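Local coordinates for protein anopheles gambiae adenosine kinase (Anopheles gambiae, PDB 3LOO) that phosphorylates adenosine to AMP at the expense of ATP, as a kinase of the pfkB carbohydrate kinase family, at residues F187-A198 against Y221-Y231; G271-I279 against V286-D294. One frame throughout, in Å; residues are numbered along the deposited sequence.

Interaction 1 of 2, residues F187-A198 against Y221-Y231; sequences FTVSFESALSVA and YKNNLEEIFPY
Ile228 pushes its side chain as a knob into a hole formed by Phe191, Ala194, Leu195 and Ala198, the central fit between two near-parallel helices of the pfkB-type kinase fold. Their axes run 12° apart and 10.6 Å at closest approach, and the two helices cover the same side of strand 207-211, whose Phe208 also touches Ile228. With CG1 anti to the backbone N (chi1 -158°), Ile228 sends CD1 deep against the Ala194 backbone, 3.7 Å from Ala194 O, while CG2 reaches Phe187 CZ. One turn earlier, the flat groups stack: the amide of Asn224 lies over the Phe191 ring with the planes 5° apart, and Asn224 CB sits 3.6 Å from the ring centroid, a CH-pi contact. Leu195 CB, of the same helix as Phe191, lies on the opposite face, and Glu227 OE1 meets the ring edge in its plane. Phe187 fits beside Leu225, its CE2 3.8 Å from Leu225 CD1. At the far end the small Ala198 lets Tyr231 close in, CB to CB at 3.7 Å. At Tyr221, the N-cap residue of helix 222-228, the Thr188 and Tyr221 hydroxyls share a hydrogen bond, OG1 to OH 2.9 Å.

Interaction 2 of 2, residues G271-I279 against V286-D294; sequences GKRKRIVII and VLLIEAGTD
Val277 and Ile289 face each other as a hydrogen-bonded pair in an antiparallel beta hairpin, and both of their backbone groups are used: Val277 N donates a hydrogen bond to Ile289 O, and Ile289 N donates one to Val277 O, each at 2.8 Å. The pair Ile279 and Leu287 repeats this exchange, with Leu287 N to Ile279 O at 2.8 Å and Ile279 N to Leu287 O at 2.9 Å. Beyond the strand, Ala291 N continues the ladder to Arg275 O at 2.9 Å. Several carbonyls take a second, softer partner: Ile289 O also receives the CA-H of Ile276, and Leu287 O that of Ile278, with CA 3.3 Å away. The guanidinium of Arg275 turns from the hairpin and is spent on backbone carbonyls, among them Leu266 O and Val232 O. Side chains fill both faces. Leu288, with CG anti to its N (chi1 164°), brings CD1 up against Ile276 CG2, and on the other face Ile279 CD1 meets Ile289 CD1. Val286 touches the bound bis(adenosine)-5'-tetraphosphate. The backbone of Ile276 and Ile278 bonds to strand 234-238 and that of Val286 to Phe299, which sets the hairpin inside the large mixed sheet; helix 256-264 packs on Val277 and Leu287, while helices 315-328 and 333-350 cover Ile278, and Leu288 also lies against the latter.

Interactions 1 and 2 follow one another along the chain, their centres about 20 Å apart, yet they touch directly: Phe229 O, in the 3-10 segment that ends 221-231, is 2.9 Å from Arg275 NH2, just before strand 276-281, a probable hydrogen bond. Strand 234-238 lies between them in the large sheet, with strand 207-211 on the helix side and 276-281 on the hairpin side. Both contacts come near the bound bis(adenosine)-5'-tetraphosphate, at different places. Measured between nearest atoms, the Val286 side chain of interaction 2 lines its pocket about 3 Å from the ligand, whereas the Thr188 side chain of interaction 1 stays about 6 Å from it.

Interaction 1 of 2, residues F187-A198 against Y221-Y231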
loop_
_atom_site.group_PDB
_atom_site.type_symbol
_atom_site.label_atom_id
_atom_site.label_comp_id
_atom_site.label_asym_id
_atom_site.label_seq_id
_atom_site.Cartn_x
_atom_site.Cartn_y
_atom_site.Cartn_z
ATOM N N PHE A 187 -0.018 1.555 -10.196
ATOM C CA PHE A 187 -0.433 2.203 -11.476
ATOM C C PHE A 187 0.745 2.663 -12.338
ATOM O O PHE A 187 0.655 2.658 -13.583
ATOM C CB PHE A 187 -1.370 3.382 -11.248
ATOM C CG PHE A 187 -2.713 3.018 -10.675
ATOM C CD1 PHE A 187 -2.947 1.780 -10.045
ATOM C CD2 PHE A 187 -3.735 3.953 -10.710
ATOM C CE1 PHE A 187 -4.191 1.503 -9.492
ATOM C CE2 PHE A 187 -4.967 3.673 -10.164
ATOM C CZ PHE A 187 -5.194 2.455 -9.547
ATOM N N THR A 188 1.854 3.031 -11.688
ATOM C CA THR A 188 3.094 3.399 -12.399
ATOM C C THR A 188 3.523 2.227 -13.262
ATOM O O THR A 188 4.023 2.397 -14.386
ATOM C CB THR A 188 4.251 3.724 -11.403
ATOM O OG1 THR A 188 3.820 4.737 -10.510
ATOM C CG2 THR A 188 5.544 4.179 -12.129
ATOM N N VAL A 189 3.294 1.019 -12.746
ATOM C CA VAL A 189 3.873 -0.160 -13.356
ATOM C C VAL A 189 2.905 -0.901 -14.284
ATOM O O VAL A 189 3.310 -1.334 -15.351
ATOM C CB VAL A 189 4.438 -1.110 -12.271
ATOM C CG1 VAL A 189 4.828 -2.401 -12.863
ATOM C CG2 VAL A 189 5.637 -0.427 -11.560
ATOM N N SER A 190 1.659 -1.097 -13.853
ATOM C CA SER A 190 0.713 -1.848 -14.674
ATOM C C SER A 190 -0.698 -1.537 -14.280
ATOM O O SER A 190 -1.375 -2.366 -13.629
ATOM C CB SER A 190 0.950 -3.378 -14.546
ATOM O OG SER A 190 0.321 -4.063 -15.631
ATOM N N PHE A 191 -1.159 -0.351 -14.658
ATOM C CA PHE A 191 -2.548 -0.002 -14.429
ATOM C C PHE A 191 -3.480 -1.026 -15.098
ATOM O O PHE A 191 -4.574 -1.302 -14.607
ATOM C CB PHE A 191 -2.889 1.423 -14.928
ATOM C CG PHE A 191 -4.360 1.722 -14.887
ATOM C CD1 PHE A 191 -5.014 1.886 -13.665
ATOM C CD2 PHE A 191 -5.107 1.806 -16.069
ATOM C CE1 PHE A 191 -6.365 2.123 -13.617
ATOM C CE2 PHE A 191 -6.477 2.063 -16.026
ATOM C CZ PHE A 191 -7.102 2.217 -14.810
ATOM N N GLU A 192 -3.052 -1.515 -16.255
ATOM C CA GLU A 192 -3.831 -2.431 -17.089
ATOM C C GLU A 192 -4.122 -3.743 -16.290
ATOM O O GLU A 192 -5.222 -4.288 -16.354
ATOM C CB GLU A 192 -2.966 -2.693 -18.311
ATOM C CG GLU A 192 -3.526 -3.431 -19.479
ATOM C CD GLU A 192 -2.414 -4.224 -20.184
ATOM O OE1 GLU A 192 -1.217 -3.867 -20.041
ATOM O OE2 GLU A 192 -2.728 -5.239 -20.845
ATOM N N SER A 193 -3.142 -4.208 -15.511
ATOM C CA SER A 193 -3.338 -5.391 -14.647
ATOM C C SER A 193 -4.302 -5.075 -13.515
ATOM O O SER A 193 -5.195 -5.871 -13.238
ATOM C CB SER A 193 -2.020 -5.897 -14.047
ATOM O OG SER A 193 -1.139 -6.378 -15.015
ATOM N N ALA A 194 -4.133 -3.909 -12.883
ATOM C CA ALA A 194 -4.983 -3.520 -11.740
ATOM C C ALA A 194 -6.434 -3.430 -12.220
ATOM O O ALA A 194 -7.347 -3.896 -11.536
ATOM C CB ALA A 194 -4.555 -2.173 -11.148
ATOM N N LEU A 195 -6.648 -2.788 -13.375
ATOM C CA LEU A 195 -8.013 -2.618 -13.889
ATOM C C LEU A 195 -8.651 -3.979 -14.274
ATOM O O LEU A 195 -9.825 -4.240 -14.025
ATOM C CB LEU A 195 -8.021 -1.656 -15.093
ATOM C CG LEU A 195 -9.360 -1.418 -15.780
ATOM C CD1 LEU A 195 -10.273 -0.742 -14.801
ATOM C CD2 LEU A 195 -9.220 -0.592 -17.106
ATOM N N SER A 196 -7.862 -4.811 -14.932
ATOM C CA SER A 196 -8.328 -6.111 -15.382
ATOM C C SER A 196 -8.795 -6.924 -14.150
ATOM O O SER A 196 -9.871 -7.504 -14.136
ATOM C CB SER A 196 -7.172 -6.769 -16.105
ATOM O OG SER A 196 -7.473 -8.092 -16.366
ATOM N N VAL A 197 -8.026 -6.868 -13.069
ATOM C CA VAL A 197 -8.361 -7.610 -11.844
ATOM C C VAL A 197 -9.597 -6.999 -11.210
ATOM O O VAL A 197 -10.470 -7.730 -10.744
ATOM C CB VAL A 197 -7.140 -7.684 -10.873
ATOM C CG1 VAL A 197 -7.558 -8.055 -9.437
ATOM C CG2 VAL A 197 -6.114 -8.646 -11.423
ATOM N N ALA A 198 -9.705 -5.662 -11.231
ATOM C CA ALA A 198 -10.870 -4.972 -10.649
ATOM C C ALA A 198 -12.186 -5.283 -11.364
ATOM O O ALA A 198 -13.223 -5.470 -10.711
ATOM C CB ALA A 198 -10.621 -3.411 -10.541
ATOM N N TYR A 221 -2.142 10.283 -12.602
ATOM C CA TYR A 221 -2.945 9.251 -13.283
ATOM C C TYR A 221 -4.430 9.486 -12.990
ATOM O O TYR A 221 -5.169 8.574 -12.543
ATOM C CB TYR A 221 -2.515 7.838 -12.825
ATOM C CG TYR A 221 -1.041 7.639 -12.666
ATOM C CD1 TYR A 221 -0.173 7.626 -13.778
ATOM C CD2 TYR A 221 -0.494 7.403 -11.389
ATOM C CE1 TYR A 221 1.215 7.431 -13.621
ATOM C CE2 TYR A 221 0.853 7.166 -11.235
ATOM C CZ TYR A 221 1.705 7.206 -12.336
ATOM O OH TYR A 221 3.045 6.995 -12.119
ATOM N N LYS A 222 -4.868 10.725 -13.211
ATOM C CA LYS A 222 -6.220 11.105 -12.820
ATOM C C LYS A 222 -7.263 10.268 -13.555
ATOM O O LYS A 222 -8.223 9.768 -12.938
ATOM C CB LYS A 222 -6.478 12.585 -13.088
ATOM C CG LYS A 222 -7.758 13.058 -12.471
ATOM C CD LYS A 222 -8.670 13.615 -13.524
ATOM C CE LYS A 222 -10.036 13.914 -12.945
ATOM N NZ LYS A 222 -10.574 15.174 -13.494
ATOM N N ASN A 223 -7.105 10.137 -14.867
ATOM C CA ASN A 223 -8.067 9.379 -15.641
ATOM C C ASN A 223 -8.098 7.860 -15.323
ATOM O O ASN A 223 -9.170 7.248 -15.339
ATOM C CB ASN A 223 -7.931 9.669 -17.141
ATOM C CG ASN A 223 -8.413 11.094 -17.501
ATOM O OD1 ASN A 223 -9.266 11.666 -16.824
ATOM N ND2 ASN A 223 -7.856 11.654 -18.549
ATOM N N ASN A 224 -6.936 7.277 -15.039
ATOM C CA ASN A 224 -6.850 5.874 -14.608
ATOM C C ASN A 224 -7.679 5.661 -13.357
ATOM O O ASN A 224 -8.431 4.694 -13.249
ATOM C CB ASN A 224 -5.402 5.469 -14.301
ATOM C CG ASN A 224 -4.560 5.260 -15.546
ATOM O OD1 ASN A 224 -5.050 5.201 -16.671
ATOM N ND2 ASN A 224 -3.286 5.120 -15.338
ATOM N N LEU A 225 -7.519 6.582 -12.423
ATOM C CA LEU A 225 -8.228 6.591 -11.183
ATOM C C LEU A 225 -9.742 6.634 -11.412
ATOM O O LEU A 225 -10.509 5.842 -10.829
ATOM C CB LEU A 225 -7.787 7.812 -10.415
ATOM C CG LEU A 225 -7.540 7.710 -8.928
ATOM C CD1 LEU A 225 -7.105 6.313 -8.525
ATOM C CD2 LEU A 225 -6.486 8.765 -8.571
ATOM N N GLU A 226 -10.165 7.547 -12.282
ATOM C CA GLU A 226 -11.541 7.648 -12.695
ATOM C C GLU A 226 -12.038 6.344 -13.319
ATOM O O GLU A 226 -13.154 5.928 -13.020
ATOM C CB GLU A 226 -11.705 8.771 -13.730
ATOM C CG GLU A 226 -11.647 10.164 -13.147
ATOM C CD GLU A 226 -12.331 11.186 -14.058
ATOM O OE1 GLU A 226 -11.983 11.244 -15.262
ATOM O OE2 GLU A 226 -13.258 11.865 -13.580
ATOM N N GLU A 227 -11.249 5.752 -14.222
ATOM C CA GLU A 227 -11.661 4.550 -14.902
ATOM C C GLU A 227 -11.795 3.315 -13.933
ATOM O O GLU A 227 -12.671 2.456 -14.119
ATOM C CB GLU A 227 -10.701 4.221 -16.064
ATOM C CG GLU A 227 -11.237 3.062 -16.955
ATOM C CD GLU A 227 -10.343 2.677 -18.126
ATOM O OE1 GLU A 227 -9.166 3.066 -18.192
ATOM O OE2 GLU A 227 -10.820 1.956 -19.010
ATOM N N ILE A 228 -10.961 3.246 -12.892
ATOM C CA ILE A 228 -10.984 2.080 -11.977
ATOM C C ILE A 228 -11.980 2.271 -10.815
ATOM O O ILE A 228 -12.458 1.293 -10.232
ATOM C CB ILE A 228 -9.562 1.734 -11.426
ATOM C CG1 ILE A 228 -9.499 0.261 -10.962
ATOM C CG2 ILE A 228 -9.182 2.671 -10.239
ATOM C CD1 ILE A 228 -8.025 -0.295 -10.811
ATOM N N PHE A 229 -12.287 3.520 -10.468
ATOM C CA PHE A 229 -13.155 3.786 -9.347
ATOM C C PHE A 229 -14.506 3.044 -9.277
ATOM O O PHE A 229 -14.896 2.681 -8.171
ATOM C CB PHE A 229 -13.386 5.277 -9.123
ATOM C CG PHE A 229 -12.362 5.913 -8.222
ATOM C CD1 PHE A 229 -11.570 5.137 -7.393
ATOM C CD2 PHE A 229 -12.171 7.292 -8.231
ATOM C CE1 PHE A 229 -10.599 5.729 -6.566
ATOM C CE2 PHE A 229 -11.218 7.897 -7.394
ATOM C CZ PHE A 229 -10.430 7.114 -6.561
ATOM N N PRO A 230 -15.214 2.811 -10.421
ATOM C CA PRO A 230 -16.496 2.079 -10.336
ATOM C C PRO A 230 -16.342 0.687 -9.714
ATOM O O PRO A 230 -17.276 0.133 -9.164
ATOM C CB PRO A 230 -16.917 1.942 -11.829
ATOM C CG PRO A 230 -16.327 3.266 -12.469
ATOM C CD PRO A 230 -14.942 3.276 -11.809
ATOM N N TYR A 231 -15.139 0.129 -9.813
ATOM C CA TYR A 231 -14.873 -1.227 -9.365
ATOM C C TYR A 231 -14.196 -1.243 -8.018
ATOM O O TYR A 231 -13.802 -2.301 -7.533
ATOM C CB TYR A 231 -13.980 -1.922 -10.374
ATOM C CG TYR A 231 -14.447 -1.747 -11.789
ATOM C CD1 TYR A 231 -15.508 -2.513 -12.304
ATOM C CD2 TYR A 231 -13.880 -0.769 -12.608
ATOM C CE1 TYR A 231 -15.952 -2.340 -13.622
ATOM C CE2 TYR A 231 -14.337 -0.563 -13.915
ATOM C CZ TYR A 231 -15.364 -1.354 -14.411
ATOM O OH TYR A 231 -15.769 -1.181 -15.719
#

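Interaction 2 of 2, residues G271-I279 against V286-D294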
loop_
_atom_site.group_PDB
_atom_site.type_symbol
_atom_site.label_atom_id
_atom_site.label_comp_id
_atom_site.label_asym_id
_atom_site.label_seq_id
_atom_site.Cartn_x
_atom_site.Cartn_y
_atom_site.Cartn_z
ATOM N N GLY A 271 -23.235 -2.622 -7.599
ATOM C CA GLY A 271 -24.172 -1.878 -6.761
ATOM C C GLY A 271 -24.556 -2.556 -5.460
ATOM O O GLY A 271 -24.922 -1.872 -4.517
ATOM N N LYS A 272 -24.476 -3.884 -5.395
ATOM C CA LYS A 272 -24.824 -4.654 -4.167
ATOM C C LYS A 272 -23.901 -4.465 -2.949
ATOM O O LYS A 272 -24.233 -4.879 -1.829
ATOM C CB LYS A 272 -24.860 -6.145 -4.472
ATOM C CG LYS A 272 -26.209 -6.655 -4.969
ATOM C CD LYS A 272 -26.207 -8.181 -5.030
ATOM C CE LYS A 272 -25.479 -8.682 -6.267
ATOM N NZ LYS A 272 -26.105 -8.098 -7.500
ATOM N N ARG A 273 -22.718 -3.921 -3.164
ATOM C CA ARG A 273 -21.893 -3.554 -2.035
ATOM C C ARG A 273 -21.617 -2.050 -2.144
ATOM O O ARG A 273 -21.127 -1.569 -3.180
ATOM C CB ARG A 273 -20.606 -4.389 -2.002
ATOM C CG ARG A 273 -19.800 -4.192 -0.707
ATOM C CD ARG A 273 -18.482 -4.988 -0.737
ATOM N NE ARG A 273 -18.659 -6.441 -0.564
ATOM C CZ ARG A 273 -18.589 -7.347 -1.541
ATOM N NH1 ARG A 273 -18.371 -7.006 -2.808
ATOM N NH2 ARG A 273 -18.740 -8.619 -1.246
ATOM N N LYS A 274 -22.008 -1.326 -1.105
ATOM C CA LYS A 274 -21.785 0.107 -1.004
ATOM C C LYS A 274 -20.299 0.416 -0.745
ATOM O O LYS A 274 -19.668 -0.198 0.124
ATOM C CB LYS A 274 -22.610 0.686 0.145
ATOM C CG LYS A 274 -24.136 0.485 -0.025
ATOM C CD LYS A 274 -24.885 1.384 0.891
ATOM C CE LYS A 274 -26.134 1.958 0.229
ATOM N NZ LYS A 274 -27.351 1.419 0.890
ATOM N N ARG A 275 -19.763 1.383 -1.491
ATOM C CA ARG A 275 -18.356 1.760 -1.337
ATOM C C ARG A 275 -18.076 2.323 0.041
ATOM O O ARG A 275 -18.868 3.084 0.607
ATOM C CB ARG A 275 -17.932 2.791 -2.384
ATOM C CG ARG A 275 -16.434 3.151 -2.351
ATOM C CD ARG A 275 -16.069 4.098 -3.514
ATOM N NE ARG A 275 -16.308 3.532 -4.853
ATOM C CZ ARG A 275 -17.298 3.900 -5.672
ATOM N NH1 ARG A 275 -18.217 4.779 -5.287
ATOM N NH2 ARG A 275 -17.382 3.379 -6.890
ATOM N N ILE A 276 -16.911 1.947 0.534
ATOM C CA ILE A 276 -16.319 2.451 1.784
ATOM C C ILE A 276 -15.084 3.281 1.432
ATOM O O ILE A 276 -14.276 2.870 0.575
ATOM C CB ILE A 276 -15.889 1.250 2.661
ATOM C CG1 ILE A 276 -17.136 0.470 3.048
ATOM C CG2 ILE A 276 -15.248 1.717 3.919
ATOM C CD1 ILE A 276 -18.127 1.319 3.752
ATOM N N VAL A 277 -14.966 4.461 2.034
ATOM C CA VAL A 277 -13.735 5.252 1.933
ATOM C C VAL A 277 -13.173 5.421 3.348
ATOM O O VAL A 277 -13.907 5.806 4.255
ATOM C CB VAL A 277 -13.988 6.613 1.244
ATOM C CG1 VAL A 277 -12.684 7.424 1.145
ATOM C CG2 VAL A 277 -14.647 6.403 -0.145
ATOM N N ILE A 278 -11.897 5.102 3.532
ATOM C CA ILE A 278 -11.229 5.211 4.870
ATOM C C ILE A 278 -10.052 6.187 4.781
ATOM O O ILE A 278 -9.152 5.979 3.961
ATOM C CB ILE A 278 -10.805 3.819 5.414
ATOM C CG1 ILE A 278 -12.063 2.976 5.703
ATOM C CG2 ILE A 278 -9.973 3.941 6.703
ATOM C CD1 ILE A 278 -11.782 1.475 5.900
ATOM N N ILE A 279 -10.072 7.245 5.590
ATOM C CA ILE A 279 -9.024 8.272 5.559
ATOM C C ILE A 279 -8.327 8.323 6.891
ATOM O O ILE A 279 -8.974 8.584 7.919
ATOM C CB ILE A 279 -9.600 9.659 5.204
ATOM C CG1 ILE A 279 -10.293 9.552 3.831
ATOM C CG2 ILE A 279 -8.467 10.726 5.177
ATOM C CD1 ILE A 279 -11.141 10.706 3.488
ATOM N N VAL A 286 -9.120 8.130 12.616
ATOM C CA VAL A 286 -9.365 7.519 11.321
ATOM C C VAL A 286 -10.835 7.789 10.958
ATOM O O VAL A 286 -11.730 7.631 11.809
ATOM C CB VAL A 286 -9.077 5.999 11.351
ATOM C CG1 VAL A 286 -9.400 5.395 10.004
ATOM C CG2 VAL A 286 -7.601 5.737 11.706
ATOM N N LEU A 287 -11.095 8.179 9.706
ATOM C CA LEU A 287 -12.449 8.495 9.269
ATOM C C LEU A 287 -12.996 7.414 8.351
ATOM O O LEU A 287 -12.315 6.985 7.419
ATOM C CB LEU A 287 -12.514 9.841 8.531
ATOM C CG LEU A 287 -11.768 11.027 9.126
ATOM C CD1 LEU A 287 -11.754 12.157 8.088
ATOM C CD2 LEU A 287 -12.408 11.451 10.484
ATOM N N LEU A 288 -14.224 6.980 8.633
ATOM C CA LEU A 288 -14.924 5.985 7.831
ATOM C C LEU A 288 -16.107 6.644 7.157
ATOM O O LEU A 288 -17.004 7.200 7.836
ATOM C CB LEU A 288 -15.427 4.804 8.704
ATOM C CG LEU A 288 -16.497 3.876 8.081
ATOM C CD1 LEU A 288 -15.978 3.180 6.837
ATOM C CD2 LEU A 288 -16.986 2.834 9.119
ATOM N N ILE A 289 -16.136 6.549 5.836
ATOM C CA ILE A 289 -17.251 7.041 5.057
ATOM C C ILE A 289 -17.868 5.892 4.275
ATOM O O ILE A 289 -17.149 5.178 3.562
ATOM C CB ILE A 289 -16.812 8.167 4.057
ATOM C CG1 ILE A 289 -16.033 9.288 4.773
ATOM C CG2 ILE A 289 -18.038 8.740 3.314
ATOM C CD1 ILE A 289 -14.485 9.185 4.683
ATOM N N GLU A 290 -19.185 5.711 4.413
ATOM C CA GLU A 290 -19.911 4.722 3.644
ATOM C C GLU A 290 -20.877 5.399 2.715
ATOM O O GLU A 290 -21.619 6.285 3.130
ATOM C CB GLU A 290 -20.720 3.758 4.544
ATOM C CG GLU A 290 -21.385 2.622 3.706
ATOM C CD GLU A 290 -22.270 1.677 4.526
ATOM O OE1 GLU A 290 -23.313 2.121 5.074
ATOM O OE2 GLU A 290 -21.925 0.482 4.598
ATOM N N ALA A 291 -20.910 4.947 1.470
ATOM C CA ALA A 291 -21.881 5.467 0.530
ATOM C C ALA A 291 -23.292 5.293 1.117
ATOM O O ALA A 291 -23.568 4.318 1.842
ATOM C CB ALA A 291 -21.761 4.752 -0.787
ATOM N N GLY A 292 -24.163 6.248 0.843
ATOM C CA GLY A 292 -25.557 6.135 1.266
ATOM C C GLY A 292 -25.817 6.613 2.688
ATOM O O GLY A 292 -26.885 6.340 3.249
ATOM N N THR A 293 -24.833 7.280 3.296
ATOM C CA THR A 293 -25.024 7.901 4.615
ATOM C C THR A 293 -24.443 9.300 4.522
ATOM O O THR A 293 -23.699 9.583 3.607
ATOM C CB THR A 293 -24.342 7.133 5.776
ATOM O OG1 THR A 293 -22.987 7.583 5.935
ATOM C CG2 THR A 293 -24.391 5.603 5.570
ATOM N N ASP A 294 -24.784 10.179 5.446
ATOM C CA ASP A 294 -24.253 11.536 5.402
ATOM C C ASP A 294 -23.585 11.817 6.733
ATOM O O ASP A 294 -23.551 12.948 7.222
ATOM C CB ASP A 294 -25.382 12.528 5.123
ATOM C CG ASP A 294 -24.896 13.953 5.036
ATOM O OD1 ASP A 294 -23.747 14.182 4.627
ATOM O OD2 ASP A 294 -25.645 14.863 5.404
#